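Local structure of probable conserved lipoprotein LpqI (Mycobacterium tuberculosis H37Rv, 6GFV) at residues R101-T106 with R150-D155. The protein cleaves terminal beta-1,4-linked N-acetylglucosamine from peptidoglycan fragments, a step in mycobacterial peptidoglycan recycling. Residues are numbered along the deposited sequence; the frame is centred on the assembly and turned at random.
Sequences RELAQT and RSFGSD
A chi1 of -76° carries the Phe152 ring back to helix 100-106, although its CB points away from the helix, while Arg101, with CG anti to the backbone N (chi1 165°) and a bend at chi3, sends its guanidinium to a salt bridge with Asp143 and a hydrogen bond to Ala141 O. This corner of the TIM-barrel domain of a family 3 glycoside hydrolase joins that short helix to the loop leading into helix 156-172. Between the two segments the join is van der Waals packing, without a hydrogen bond. At the start of the helix, Arg101 CB lies 3.4 Å from Ser151 O. Ala104 CB meets the edge of the phenyl ring, 4.3 Å from Phe152 CD1, and Leu103 CD1 approaches Phe152 CE1 at 4.2 Å; Tyr162 and Ala163 of helix 156-172 also touch the Phe152 side chain. The loop contains an ST turn at Ser151, in which Gly153 N donates to Ser151 OG over 3.1 Å; the same hydroxyl is hydrogen-bonded to Asp137 O. Next to this turn is Arg150, a probable substrate-binding residue by analogy with relatives, whose side chain forms a salt bridge with Glu82. The methyl of Ala104 also abuts the loop backbone, with CB 3.3 Å from Phe152 O.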
loop_
_atom_site.group_PDB
_atom_site.type_symbol
_atom_site.label_atom_id
_atom_site.label_comp_id
_atom_site.label_asym_id
_atom_site.label_seq_id
_atom_site.Cartn_x
_atom_site.Cartn_y
_atom_site.Cartn_z
ATOM N N ARG A 101 15.823 -12.386 0.191
ATOM C CA ARG A 101 16.359 -13.662 -0.284
ATOM C C ARG A 101 17.497 -14.118 0.610
ATOM O O ARG A 101 17.588 -15.284 0.970
ATOM C CB ARG A 101 16.813 -13.538 -1.746
ATOM C CG ARG A 101 17.717 -14.677 -2.257
ATOM C CD ARG A 101 17.890 -14.612 -3.757
ATOM N NE ARG A 101 16.631 -14.837 -4.469
ATOM C CZ ARG A 101 16.432 -14.555 -5.750
ATOM N NH1 ARG A 101 17.403 -14.030 -6.479
ATOM N NH2 ARG A 101 15.257 -14.793 -6.305
ATOM N N GLU A 102 18.350 -13.186 1.004
ATOM C CA GLU A 102 19.443 -13.514 1.910
ATOM C C GLU A 102 18.945 -13.936 3.310
ATOM O O GLU A 102 19.464 -14.888 3.897
ATOM C CB GLU A 102 20.399 -12.332 2.007
ATOM C CG GLU A 102 21.593 -12.585 2.891
ATOM C CD GLU A 102 22.697 -11.571 2.677
ATOM O OE1 GLU A 102 22.447 -10.542 2.009
ATOM O OE2 GLU A 102 23.810 -11.806 3.187
ATOM N N LEU A 103 17.944 -13.232 3.834
ATOM C CA LEU A 103 17.314 -13.593 5.110
ATOM C C LEU A 103 16.835 -15.041 5.161
ATOM O O LEU A 103 17.174 -15.785 6.072
ATOM C CB LEU A 103 16.127 -12.677 5.392
ATOM C CG LEU A 103 16.383 -11.273 5.925
ATOM C CD1 LEU A 103 15.064 -10.530 6.102
ATOM C CD2 LEU A 103 17.124 -11.362 7.239
ATOM N N ALA A 104 16.034 -15.432 4.174
ATOM C CA ALA A 104 15.442 -16.763 4.158
ATOM C C ALA A 104 16.514 -17.839 4.061
ATOM O O ALA A 104 16.276 -18.983 4.414
ATOM C CB ALA A 104 14.431 -16.889 3.003
ATOM N N GLN A 105 17.706 -17.460 3.617
ATOM C CA GLN A 105 18.803 -18.410 3.466
ATOM C C GLN A 105 19.762 -18.499 4.645
ATOM O O GLN A 105 20.497 -19.472 4.769
ATOM C CB GLN A 105 19.604 -18.073 2.219
ATOM C CG GLN A 105 18.942 -18.572 0.954
ATOM C CD GLN A 105 19.629 -18.079 -0.286
ATOM O OE1 GLN A 105 20.765 -17.613 -0.237
ATOM N NE2 GLN A 105 18.940 -18.171 -1.417
ATOM N N THR A 106 19.770 -17.477 5.489
ATOM C CA THR A 106 20.798 -17.354 6.507
ATOM C C THR A 106 20.260 -17.216 7.941
ATOM O O THR A 106 21.036 -17.310 8.884
ATOM C CB THR A 106 21.720 -16.151 6.197
ATOM O OG1 THR A 106 20.948 -14.946 6.132
ATOM C CG2 THR A 106 22.423 -16.345 4.863
ATOM N N ARG A 150 14.459 -9.412 -3.741
ATOM C CA ARG A 150 13.376 -8.867 -2.919
ATOM C C ARG A 150 12.354 -9.956 -2.537
ATOM O O ARG A 150 11.453 -9.718 -1.737
ATOM C CB ARG A 150 12.671 -7.716 -3.637
ATOM C CG ARG A 150 13.549 -6.497 -3.854
ATOM C CD ARG A 150 12.951 -5.524 -4.835
ATOM N NE ARG A 150 11.690 -4.994 -4.343
ATOM C CZ ARG A 150 10.791 -4.359 -5.082
ATOM N NH1 ARG A 150 11.001 -4.153 -6.368
ATOM N NH2 ARG A 150 9.675 -3.927 -4.519
ATOM N N SER A 151 12.507 -11.148 -3.112
ATOM C CA SER A 151 11.606 -12.270 -2.833
ATOM C C SER A 151 12.182 -13.222 -1.797
ATOM O O SER A 151 13.379 -13.471 -1.780
ATOM C CB SER A 151 11.298 -13.044 -4.120
ATOM O OG SER A 151 10.787 -14.333 -3.829
ATOM N N PHE A 152 11.329 -13.768 -0.937
ATOM C CA PHE A 152 11.807 -14.684 0.086
ATOM C C PHE A 152 12.093 -16.106 -0.449
ATOM O O PHE A 152 12.690 -16.910 0.249
ATOM C CB PHE A 152 10.814 -14.741 1.256
ATOM C CG PHE A 152 10.874 -13.532 2.162
ATOM C CD1 PHE A 152 11.803 -13.461 3.189
ATOM C CD2 PHE A 152 10.029 -12.449 1.949
ATOM C CE1 PHE A 152 11.871 -12.338 4.018
ATOM C CE2 PHE A 152 10.088 -11.322 2.770
ATOM C CZ PHE A 152 11.001 -11.266 3.807
ATOM N N GLY A 153 11.697 -16.413 -1.680
ATOM C CA GLY A 153 11.988 -17.725 -2.237
ATOM C C GLY A 153 11.254 -18.095 -3.511
ATOM O O GLY A 153 10.399 -17.364 -3.976
ATOM N N SER A 154 11.599 -19.245 -4.081
ATOM C CA SER A 154 10.981 -19.692 -5.329
ATOM C C SER A 154 9.885 -20.737 -5.091
ATOM O O SER A 154 9.278 -21.244 -6.033
ATOM C CB SER A 154 12.043 -20.256 -6.267
ATOM O OG SER A 154 12.803 -21.260 -5.624
ATOM N N ASP A 155 9.650 -21.050 -3.827
ATOM C CA ASP A 155 8.640 -22.014 -3.418
ATOM C C ASP A 155 7.582 -21.355 -2.519
ATOM O O ASP A 155 7.929 -20.705 -1.549
ATOM C CB ASP A 155 9.337 -23.177 -2.699
ATOM C CG ASP A 155 8.416 -23.938 -1.777
ATOM O OD1 ASP A 155 7.620 -24.765 -2.267
ATOM O OD2 ASP A 155 8.504 -23.731 -0.551
#